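Long-range contact in digeranylgeranylglycerophospholipid reductase (Sulfolobus acidocaldarius, PDB 4OPG), which uses a reduced flavin to hydrogenate the double bonds of geranylgeranyl chains in the biosynthesis of archaeal membrane lipids: residues Gly61-Lys66 with Asn103-Lys108. The protein carries 1 engineered substitution. Numbering follows the deposited sequence.
Sequences GMPYPK and NQRVLK
Met62 meets Val106 through its terminal methyl, with CE 3.8 Å from CG1 of the valine. The two side chains cross at about a right angle. A bend at chi2 (67°) brings CE there, and the side chain also packs on Ser20 and Tyr102. Pro63 directs its CB toward the helix. This CB lies 3.9 Å from Arg105 NH2, and Pro63 O is as far from NH1. Pro63 O accepts a hydrogen bond from Tyr102 OH. The loop 61-66 follows helix 54-59, and Gly61 ends that helix in a Schellman motif. The contact joins this loop to helix 99-112, which also packs on helix 16-25 of the FAD-binding Rossmann fold. The CB of Tyr64 points away, and its OH bonds to Asp58. Its carbonyl O instead faces the edge of the guanidinium, 2.7 Å from Arg105 NH1. Pro65 CA lies near the same plane, 4.0 Å from Arg105 NH1. Lys66 comes over one face, with CE 4.0 Å from Arg105 NH2. Its NZ lies above the plane, offset toward the rim, 4.1 Å from Arg105 NH2. The charge on Arg105 is probably balanced by Glu69 and Glu109, which form salt bridges with NE and NH2.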
ATOM      1  N   GLY A  61       6.899 -10.160  13.174  1.00 50.91           N
ATOM      2  CA  GLY A  61       6.436 -10.851  14.364  1.00 51.69           C
ATOM      3  C   GLY A  61       4.944 -10.657  14.550  1.00 52.29           C
ATOM      4  O   GLY A  61       4.446 -10.574  15.674  1.00 52.56           O
ATOM      5  N   MET A  62       4.232 -10.577  13.432  1.00 51.07           N
ATOM      6  CA  MET A  62       2.789 -10.381  13.446  1.00 48.93           C
ATOM      7  C   MET A  62       2.077 -11.727  13.538  1.00 46.76           C
ATOM      8  O   MET A  62       2.439 -12.669  12.832  1.00 46.55           O
ATOM      9  CB  MET A  62       2.343  -9.622  12.195  1.00 49.44           C
ATOM     10  CG  MET A  62       1.240  -8.608  12.434  1.00 49.47           C
ATOM     11  SD  MET A  62       1.789  -7.223  13.449  1.00 52.00           S
ATOM     12  CE  MET A  62       0.246  -6.342  13.663  1.00 34.33           C
ATOM     13  N   PRO A  63       1.061 -11.824  14.409  1.00 46.41           N
ATOM     14  CA  PRO A  63       0.332 -13.082  14.602  1.00 50.80           C
ATOM     15  C   PRO A  63      -0.333 -13.576  13.319  1.00 51.56           C
ATOM     16  O   PRO A  63      -1.009 -12.800  12.641  1.00 48.45           O
ATOM     17  CB  PRO A  63      -0.719 -12.722  15.658  1.00 52.49           C
ATOM     18  CG  PRO A  63      -0.872 -11.239  15.554  1.00 47.66           C
ATOM     19  CD  PRO A  63       0.494 -10.730  15.215  1.00 45.28           C
ATOM     20  N   TYR A  64      -0.126 -14.849  12.994  1.00 54.06           N
ATOM     21  CA  TYR A  64      -0.743 -15.455  11.818  1.00 51.20           C
ATOM     22  C   TYR A  64      -2.262 -15.387  11.887  1.00 45.79           C
ATOM     23  O   TYR A  64      -2.851 -15.587  12.950  1.00 44.17           O
ATOM     24  CB  TYR A  64      -0.310 -16.916  11.667  1.00 55.56           C
ATOM     25  CG  TYR A  64       0.979 -17.124  10.904  1.00 58.45           C
ATOM     26  CD1 TYR A  64       1.779 -16.051  10.535  1.00 60.00           C
ATOM     27  CD2 TYR A  64       1.387 -18.401  10.541  1.00 62.36           C
ATOM     28  CE1 TYR A  64       2.957 -16.248   9.833  1.00 62.10           C
ATOM     29  CE2 TYR A  64       2.557 -18.607   9.841  1.00 65.04           C
ATOM     30  CZ  TYR A  64       3.340 -17.529   9.489  1.00 65.21           C
ATOM     31  OH  TYR A  64       4.506 -17.746   8.791  1.00 66.02           O
ATOM     32  N   PRO A  65      -2.902 -15.098  10.748  1.00 45.23           N
ATOM     33  CA  PRO A  65      -4.362 -15.167  10.666  1.00 45.21           C
ATOM     34  C   PRO A  65      -4.846 -16.609  10.783  1.00 47.77           C
ATOM     35  O   PRO A  65      -4.468 -17.452   9.971  1.00 50.33           O
ATOM     36  CB  PRO A  65      -4.665 -14.590   9.283  1.00 44.08           C
ATOM     37  CG  PRO A  65      -3.409 -14.805   8.501  1.00 43.76           C
ATOM     38  CD  PRO A  65      -2.292 -14.649   9.485  1.00 42.50           C
ATOM     39  N   LYS A  66      -5.665 -16.888  11.791  1.00 48.08           N
ATOM     40  CA  LYS A  66      -6.153 -18.241  12.016  1.00 49.44           C
ATOM     41  C   LYS A  66      -7.670 -18.275  12.162  1.00 47.41           C
ATOM     42  O   LYS A  66      -8.301 -17.250  12.418  1.00 40.21           O
ATOM     43  CB  LYS A  66      -5.494 -18.846  13.256  1.00 52.69           C
ATOM     44  CG  LYS A  66      -5.618 -17.986  14.501  1.00 54.51           C
ATOM     45  CD  LYS A  66      -4.963 -18.654  15.699  1.00 60.63           C
ATOM     46  CE  LYS A  66      -4.945 -17.725  16.903  1.00 64.36           C
ATOM     47  NZ  LYS A  66      -6.312 -17.260  17.269  1.00 66.90           N
ATOM     48  N   ASN A 103      -8.161  -7.724  11.480  1.00 25.59           N
ATOM     49  CA  ASN A 103      -7.906  -6.353  11.909  1.00 23.91           C
ATOM     50  C   ASN A 103      -8.366  -6.139  13.347  1.00 27.06           C
ATOM     51  O   ASN A 103      -7.656  -5.544  14.157  1.00 25.79           O
ATOM     52  CB  ASN A 103      -8.612  -5.364  10.977  1.00 27.50           C
ATOM     53  CG  ASN A 103      -7.948  -4.000  10.946  1.00 27.45           C
ATOM     54  OD1 ASN A 103      -7.770  -3.412   9.878  1.00 26.77           O
ATOM     55  ND2 ASN A 103      -7.583  -3.484  12.115  1.00 24.24           N
ATOM     56  N   GLN A 104      -9.555  -6.645  13.654  1.00 28.15           N
ATOM     57  CA  GLN A 104     -10.156  -6.456  14.967  1.00 32.10           C
ATOM     58  C   GLN A 104      -9.475  -7.287  16.051  1.00 37.20           C
ATOM     59  O   GLN A 104      -9.491  -6.910  17.222  1.00 42.44           O
ATOM     60  CB  GLN A 104     -11.649  -6.781  14.911  1.00 31.24           C
ATOM     61  CG  GLN A 104     -12.458  -5.751  14.140  1.00 28.10           C
ATOM     62  CD  GLN A 104     -13.773  -6.299  13.628  1.00 32.94           C
ATOM     63  OE1 GLN A 104     -14.343  -7.226  14.205  1.00 39.89           O
ATOM     64  NE2 GLN A 104     -14.262  -5.731  12.531  1.00 30.50           N
ATOM     65  N   ARG A 105      -8.876  -8.413  15.670  1.00 35.58           N
ATOM     66  CA  ARG A 105      -8.141  -9.220  16.640  1.00 37.88           C
ATOM     67  C   ARG A 105      -6.848  -8.524  17.043  1.00 36.16           C
ATOM     68  O   ARG A 105      -6.486  -8.510  18.219  1.00 37.39           O
ATOM     69  CB  ARG A 105      -7.833 -10.616  16.093  1.00 41.40           C
ATOM     70  CG  ARG A 105      -7.012 -11.457  17.066  1.00 50.23           C
ATOM     71  CD  ARG A 105      -7.003 -12.931  16.703  1.00 57.71           C
ATOM     72  NE  ARG A 105      -6.201 -13.214  15.517  1.00 60.22           N
ATOM     73  CZ  ARG A 105      -4.933 -13.611  15.550  1.00 61.31           C
ATOM     74  NH1 ARG A 105      -4.281 -13.849  14.421  1.00 58.42           N
ATOM     75  NH2 ARG A 105      -4.317 -13.772  16.713  1.00 64.45           N
ATOM     76  N   VAL A 106      -6.157  -7.951  16.060  1.00 35.15           N
ATOM     77  CA  VAL A 106      -4.942  -7.185  16.319  1.00 33.02           C
ATOM     78  C   VAL A 106      -5.248  -6.021  17.256  1.00 30.28           C
ATOM     79  O   VAL A 106      -4.483  -5.730  18.174  1.00 27.83           O
ATOM     80  CB  VAL A 106      -4.318  -6.651  15.014  1.00 28.96           C
ATOM     81  CG1 VAL A 106      -3.121  -5.755  15.317  1.00 28.21           C
ATOM     82  CG2 VAL A 106      -3.909  -7.806  14.112  1.00 25.08           C
ATOM     83  N   LEU A 107      -6.379  -5.364  17.022  1.00 29.82           N
ATOM     84  CA  LEU A 107      -6.835  -4.298  17.903  1.00 30.52           C
ATOM     85  C   LEU A 107      -7.157  -4.840  19.291  1.00 33.57           C
ATOM     86  O   LEU A 107      -6.739  -4.271  20.300  1.00 34.97           O
ATOM     87  CB  LEU A 107      -8.064  -3.601  17.317  1.00 29.57           C
ATOM     88  CG  LEU A 107      -7.829  -2.688  16.117  1.00 27.93           C
ATOM     89  CD1 LEU A 107      -9.152  -2.154  15.604  1.00 28.75           C
ATOM     90  CD2 LEU A 107      -6.896  -1.543  16.489  1.00 27.10           C
ATOM     91  N   LYS A 108      -7.898  -5.944  19.332  1.00 33.63           N
ATOM     92  CA  LYS A 108      -8.310  -6.545  20.595  1.00 36.72           C
ATOM     93  C   LYS A 108      -7.109  -6.987  21.424  1.00 37.32           C
ATOM     94  O   LYS A 108      -7.092  -6.815  22.643  1.00 38.31           O
ATOM     95  CB  LYS A 108      -9.240  -7.736  20.347  1.00 40.36           C
ATOM     96  CG  LYS A 108      -9.720  -8.418  21.621  1.00 48.27           C
ATOM     97  CD  LYS A 108     -10.396  -7.424  22.557  1.00 53.84           C
ATOM     98  CE  LYS A 108     -10.826  -8.085  23.858  1.00 57.43           C
ATOM     99  NZ  LYS A 108     -11.822  -9.168  23.628  1.00 58.75           N
TER